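PDB 5ZI1: insecticidal crystal protein Cry7Cal, which probably acts as an insecticidal toxin that recognises receptors on its target insect and damages gut cells by forming membrane pores. Local coordinates for residues 29-43 with 150-162. Sequence-based numbering, arbitrary orientation.
Sequences GHGTAGGIIGLFTEV and LHLFLLKNAELFG
F153 meets F40 and L39 between two antiparallel helices, 33-43 and 150-162, of the all-helical N-terminal bundle of a three-domain Cry toxin, the domain generally assigned to pore formation. The helix axes come no closer than 12.0 Å, a gap that large aromatic side chains can span. The side chain of F153 leaves its helix toward the other one, CG opposite the backbone N, and its CE2 lies over one face of the F40 ring, 3.3 Å from F40 CZ; the two planes are inclined at 45°. From the opposite direction L39 brings CD2 obliquely to 3.4 Å from F153 CZ. I36, beta-branched and compact, is a knob in the hole formed by F153, N157, L160 and F161, its CD1 against F153 CE1. N157 brings OD1 to the edge of the F40 ring, amide and ring planes 81° apart, while Y93 of helix 73-101 hydrogen-bonds that same oxygen. Beyond I36, the F161 ring rests against A33, whose small side chain lets it approach the backbone. G31, lacking a side chain, leaves room for L160 CD2. K156, buried and extended, carries its ammonium to the loop leading into helix 33-43, where two waters also accept from it and NZ donates to H30 O at 2.8 Å, tilted 33° from the carbonyl plane.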
loop_
_atom_site.group_PDB
_atom_site.type_symbol
_atom_site.label_atom_id
_atom_site.label_comp_id
_atom_site.label_asym_id
_atom_site.label_seq_id
_atom_site.Cartn_x
_atom_site.Cartn_y
_atom_site.Cartn_z
ATOM N N GLY A 29 3.514 -15.334 -7.407
ATOM C CA GLY A 29 3.645 -16.749 -7.159
ATOM C C GLY A 29 3.622 -17.626 -8.399
ATOM O O GLY A 29 4.094 -18.770 -8.334
ATOM N N HIS A 30 3.085 -17.128 -9.521
ATOM C CA HIS A 30 3.046 -17.908 -10.753
ATOM C C HIS A 30 4.456 -18.293 -11.202
ATOM O O HIS A 30 5.440 -17.597 -10.921
ATOM C CB HIS A 30 2.379 -17.125 -11.887
ATOM C CG HIS A 30 0.906 -16.887 -11.726
ATOM N ND1 HIS A 30 0.396 -15.897 -10.910
ATOM C CD2 HIS A 30 -0.162 -17.440 -12.353
ATOM C CE1 HIS A 30 -0.924 -15.881 -11.005
ATOM N NE2 HIS A 30 -1.288 -16.806 -11.875
ATOM N N GLY A 31 4.540 -19.390 -11.957
ATOM C CA GLY A 31 5.826 -19.954 -12.332
ATOM C C GLY A 31 5.849 -20.756 -13.620
ATOM O O GLY A 31 6.731 -21.597 -13.808
ATOM N N THR A 32 4.889 -20.517 -14.515
ATOM C CA THR A 32 4.906 -21.133 -15.836
ATOM C C THR A 32 5.718 -20.264 -16.795
ATOM O O THR A 32 5.785 -19.041 -16.652
ATOM C CB THR A 32 3.484 -21.328 -16.380
ATOM O OG1 THR A 32 2.920 -20.059 -16.730
ATOM C CG2 THR A 32 2.590 -22.003 -15.346
ATOM N N ALA A 33 6.343 -20.906 -17.782
ATOM C CA ALA A 33 7.150 -20.136 -18.720
ATOM C C ALA A 33 6.270 -19.282 -19.621
ATOM O O ALA A 33 6.620 -18.138 -19.929
ATOM C CB ALA A 33 8.046 -21.061 -19.548
ATOM N N GLY A 34 5.114 -19.813 -20.033
ATOM C CA GLY A 34 4.229 -19.057 -20.907
ATOM C C GLY A 34 3.675 -17.815 -20.237
ATOM O O GLY A 34 3.676 -16.724 -20.814
ATOM N N GLY A 35 3.195 -17.961 -19.002
ATOM C CA GLY A 35 2.740 -16.796 -18.266
ATOM C C GLY A 35 3.869 -15.834 -17.948
ATOM O O GLY A 35 3.700 -14.616 -18.045
ATOM N N ILE A 36 5.033 -16.366 -17.550
ATOM C CA ILE A 36 6.202 -15.520 -17.301
ATOM C C ILE A 36 6.513 -14.671 -18.528
ATOM O O ILE A 36 6.856 -13.488 -18.413
ATOM C CB ILE A 36 7.409 -16.382 -16.887
ATOM C CG1 ILE A 36 7.304 -16.816 -15.418
ATOM C CG2 ILE A 36 8.707 -15.639 -17.111
ATOM C CD1 ILE A 36 7.949 -15.882 -14.428
ATOM N N ILE A 37 6.380 -15.256 -19.723
ATOM C CA ILE A 37 6.630 -14.508 -20.949
ATOM C C ILE A 37 5.607 -13.394 -21.111
ATOM O O ILE A 37 5.947 -12.268 -21.492
ATOM C CB ILE A 37 6.639 -15.453 -22.165
ATOM C CG1 ILE A 37 7.926 -16.290 -22.184
ATOM C CG2 ILE A 37 6.491 -14.658 -23.465
ATOM C CD1 ILE A 37 7.893 -17.442 -23.175
ATOM N N GLY A 38 4.344 -13.679 -20.800
ATOM C CA GLY A 38 3.324 -12.650 -20.878
ATOM C C GLY A 38 3.536 -11.543 -19.867
ATOM O O GLY A 38 3.301 -10.365 -20.163
ATOM N N LEU A 39 3.984 -11.900 -18.660
ATOM C CA LEU A 39 4.290 -10.878 -17.664
ATOM C C LEU A 39 5.430 -9.978 -18.134
ATOM O O LEU A 39 5.351 -8.750 -18.024
ATOM C CB LEU A 39 4.632 -11.524 -16.322
ATOM C CG LEU A 39 4.984 -10.482 -15.259
ATOM C CD1 LEU A 39 3.807 -9.561 -15.064
ATOM C CD2 LEU A 39 5.378 -11.101 -13.941
ATOM N N PHE A 40 6.496 -10.572 -18.671
ATOM C CA PHE A 40 7.619 -9.775 -19.150
ATOM C C PHE A 40 7.175 -8.802 -20.239
ATOM O O PHE A 40 7.401 -7.593 -20.135
ATOM C CB PHE A 40 8.729 -10.685 -19.661
ATOM C CG PHE A 40 9.753 -11.073 -18.614
ATOM C CD1 PHE A 40 10.649 -10.136 -18.116
ATOM C CD2 PHE A 40 9.843 -12.391 -18.163
ATOM C CE1 PHE A 40 11.595 -10.500 -17.164
ATOM C CE2 PHE A 40 10.787 -12.773 -17.221
ATOM C CZ PHE A 40 11.669 -11.832 -16.718
ATOM N N THR A 41 6.534 -9.314 -21.298
ATOM C CA THR A 41 6.084 -8.447 -22.387
ATOM C C THR A 41 5.134 -7.367 -21.885
ATOM O O THR A 41 5.249 -6.199 -22.270
ATOM C CB THR A 41 5.400 -9.266 -23.477
ATOM O OG1 THR A 41 4.277 -9.947 -22.905
ATOM C CG2 THR A 41 6.369 -10.278 -24.085
ATOM N N GLU A 42 4.199 -7.741 -21.012
ATOM C CA GLU A 42 3.337 -6.761 -20.356
ATOM C C GLU A 42 4.161 -5.703 -19.629
ATOM O O GLU A 42 3.916 -4.497 -19.769
ATOM C CB GLU A 42 2.425 -7.493 -19.372
ATOM C CG GLU A 42 1.048 -6.916 -19.149
ATOM C CD GLU A 42 0.085 -7.948 -18.545
ATOM O OE1 GLU A 42 0.509 -9.095 -18.248
ATOM O OE2 GLU A 42 -1.105 -7.617 -18.376
ATOM N N VAL A 43 5.152 -6.148 -18.848
ATOM C CA VAL A 43 5.903 -5.259 -17.968
ATOM C C VAL A 43 6.818 -4.348 -18.773
ATOM O O VAL A 43 7.010 -3.175 -18.424
ATOM C CB VAL A 43 6.689 -6.084 -16.927
ATOM C CG1 VAL A 43 7.884 -5.311 -16.384
ATOM C CG2 VAL A 43 5.776 -6.477 -15.782
ATOM N N LEU A 150 12.466 -5.443 -10.758
ATOM C CA LEU A 150 12.723 -6.294 -11.917
ATOM C C LEU A 150 13.844 -7.289 -11.641
ATOM O O LEU A 150 13.778 -8.440 -12.081
ATOM C CB LEU A 150 13.065 -5.440 -13.135
ATOM C CG LEU A 150 11.973 -4.517 -13.682
ATOM C CD1 LEU A 150 12.503 -3.790 -14.902
ATOM C CD2 LEU A 150 10.711 -5.300 -14.022
ATOM N N HIS A 151 14.886 -6.859 -10.925
ATOM C CA HIS A 151 16.025 -7.732 -10.649
ATOM C C HIS A 151 15.589 -8.931 -9.823
ATOM O O HIS A 151 15.883 -10.079 -10.168
ATOM C CB HIS A 151 17.119 -6.939 -9.921
ATOM C CG HIS A 151 18.416 -7.679 -9.769
ATOM N ND1 HIS A 151 19.390 -7.293 -8.872
ATOM C CD2 HIS A 151 18.905 -8.770 -10.407
ATOM C CE1 HIS A 151 20.419 -8.118 -8.963
ATOM N NE2 HIS A 151 20.152 -9.017 -9.893
ATOM N N LEU A 152 14.861 -8.677 -8.734
ATOM C CA LEU A 152 14.387 -9.763 -7.881
ATOM C C LEU A 152 13.519 -10.738 -8.661
ATOM O O LEU A 152 13.636 -11.967 -8.500
ATOM C CB LEU A 152 13.610 -9.186 -6.697
ATOM C CG LEU A 152 14.534 -8.423 -5.758
ATOM C CD1 LEU A 152 13.760 -7.800 -4.625
ATOM C CD2 LEU A 152 15.571 -9.393 -5.250
ATOM N N PHE A 153 12.647 -10.200 -9.521
ATOM C CA PHE A 153 11.770 -11.032 -10.325
ATOM C C PHE A 153 12.551 -11.822 -11.359
ATOM O O PHE A 153 12.263 -13.004 -11.598
ATOM C CB PHE A 153 10.717 -10.165 -11.008
ATOM C CG PHE A 153 9.968 -10.882 -12.076
ATOM C CD1 PHE A 153 9.146 -11.952 -11.757
ATOM C CD2 PHE A 153 10.100 -10.511 -13.399
ATOM C CE1 PHE A 153 8.458 -12.631 -12.740
ATOM C CE2 PHE A 153 9.406 -11.188 -14.386
ATOM C CZ PHE A 153 8.589 -12.248 -14.056
ATOM N N LEU A 154 13.528 -11.182 -12.005
ATOM C CA LEU A 154 14.395 -11.910 -12.921
ATOM C C LEU A 154 15.103 -13.068 -12.213
ATOM O O LEU A 154 15.276 -14.142 -12.794
ATOM C CB LEU A 154 15.417 -10.968 -13.538
ATOM C CG LEU A 154 16.393 -11.680 -14.471
ATOM C CD1 LEU A 154 15.644 -12.165 -15.665
ATOM C CD2 LEU A 154 17.601 -10.822 -14.878
ATOM N N LEU A 155 15.527 -12.862 -10.962
ATOM C CA LEU A 155 16.272 -13.901 -10.269
ATOM C C LEU A 155 15.386 -15.107 -10.003
ATOM O O LEU A 155 15.874 -16.244 -10.002
ATOM C CB LEU A 155 16.870 -13.342 -8.968
ATOM C CG LEU A 155 18.150 -12.512 -9.161
ATOM C CD1 LEU A 155 18.454 -11.569 -7.996
ATOM C CD2 LEU A 155 19.315 -13.483 -9.421
ATOM N N LYS A 156 14.079 -14.880 -9.825
ATOM C CA LYS A 156 13.141 -15.987 -9.681
ATOM C C LYS A 156 13.231 -16.947 -10.861
ATOM O O LYS A 156 13.079 -18.161 -10.693
ATOM C CB LYS A 156 11.712 -15.450 -9.538
ATOM C CG LYS A 156 10.639 -16.531 -9.445
ATOM C CD LYS A 156 9.250 -15.935 -9.193
ATOM C CE LYS A 156 8.155 -16.987 -9.325
ATOM N NZ LYS A 156 6.875 -16.574 -8.689
ATOM N N ASN A 157 13.482 -16.424 -12.064
ATOM C CA ASN A 157 13.512 -17.288 -13.239
ATOM C C ASN A 157 14.539 -18.416 -13.086
ATOM O O ASN A 157 14.294 -19.542 -13.532
ATOM C CB ASN A 157 13.784 -16.459 -14.496
ATOM C CG ASN A 157 12.558 -15.640 -14.953
ATOM O OD1 ASN A 157 12.344 -15.451 -16.148
ATOM N ND2 ASN A 157 11.775 -15.138 -14.003
ATOM N N ALA A 158 15.682 -18.152 -12.435
ATOM C CA ALA A 158 16.683 -19.210 -12.274
ATOM C C ALA A 158 16.123 -20.373 -11.467
ATOM O O ALA A 158 16.342 -21.545 -11.811
ATOM C CB ALA A 158 17.961 -18.672 -11.613
ATOM N N GLU A 159 15.365 -20.079 -10.406
ATOM C CA GLU A 159 14.791 -21.177 -9.642
ATOM C C GLU A 159 13.690 -21.874 -10.417
ATOM O O GLU A 159 13.504 -23.087 -10.267
ATOM C CB GLU A 159 14.271 -20.702 -8.277
ATOM C CG GLU A 159 13.585 -21.851 -7.513
ATOM C CD GLU A 159 14.557 -22.508 -6.523
ATOM O OE1 GLU A 159 15.654 -21.942 -6.304
ATOM O OE2 GLU A 159 14.277 -23.622 -6.003
ATOM N N LEU A 160 12.964 -21.137 -11.259
ATOM C CA LEU A 160 11.893 -21.773 -12.008
ATOM C C LEU A 160 12.435 -22.631 -13.142
ATOM O O LEU A 160 11.975 -23.763 -13.347
ATOM C CB LEU A 160 10.933 -20.726 -12.570
ATOM C CG LEU A 160 10.078 -19.918 -11.597
ATOM C CD1 LEU A 160 9.471 -18.751 -12.351
ATOM C CD2 LEU A 160 9.007 -20.785 -10.983
ATOM N N PHE A 161 13.397 -22.113 -13.895
ATOM C CA PHE A 161 13.780 -22.735 -15.147
ATOM C C PHE A 161 15.243 -23.167 -15.207
ATOM O O PHE A 161 15.616 -23.863 -16.163
ATOM C CB PHE A 161 13.485 -21.788 -16.324
ATOM C CG PHE A 161 12.123 -21.099 -16.255
ATOM C CD1 PHE A 161 10.941 -21.838 -16.239
ATOM C CD2 PHE A 161 12.033 -19.708 -16.256
ATOM C CE1 PHE A 161 9.706 -21.204 -16.195
ATOM C CE2 PHE A 161 10.792 -19.062 -16.220
ATOM C CZ PHE A 161 9.631 -19.807 -16.185
ATOM N N GLY A 162 16.068 -22.809 -14.217
ATOM C CA GLY A 162 17.504 -23.075 -14.259
ATOM C C GLY A 162 17.913 -24.503 -14.560
ATOM O O GLY A 162 18.638 -24.756 -15.527
HETATM O O HOH W 1 6.054 -13.786 -7.784
HETATM O O HOH W 2 6.456 -19.638 -7.986
#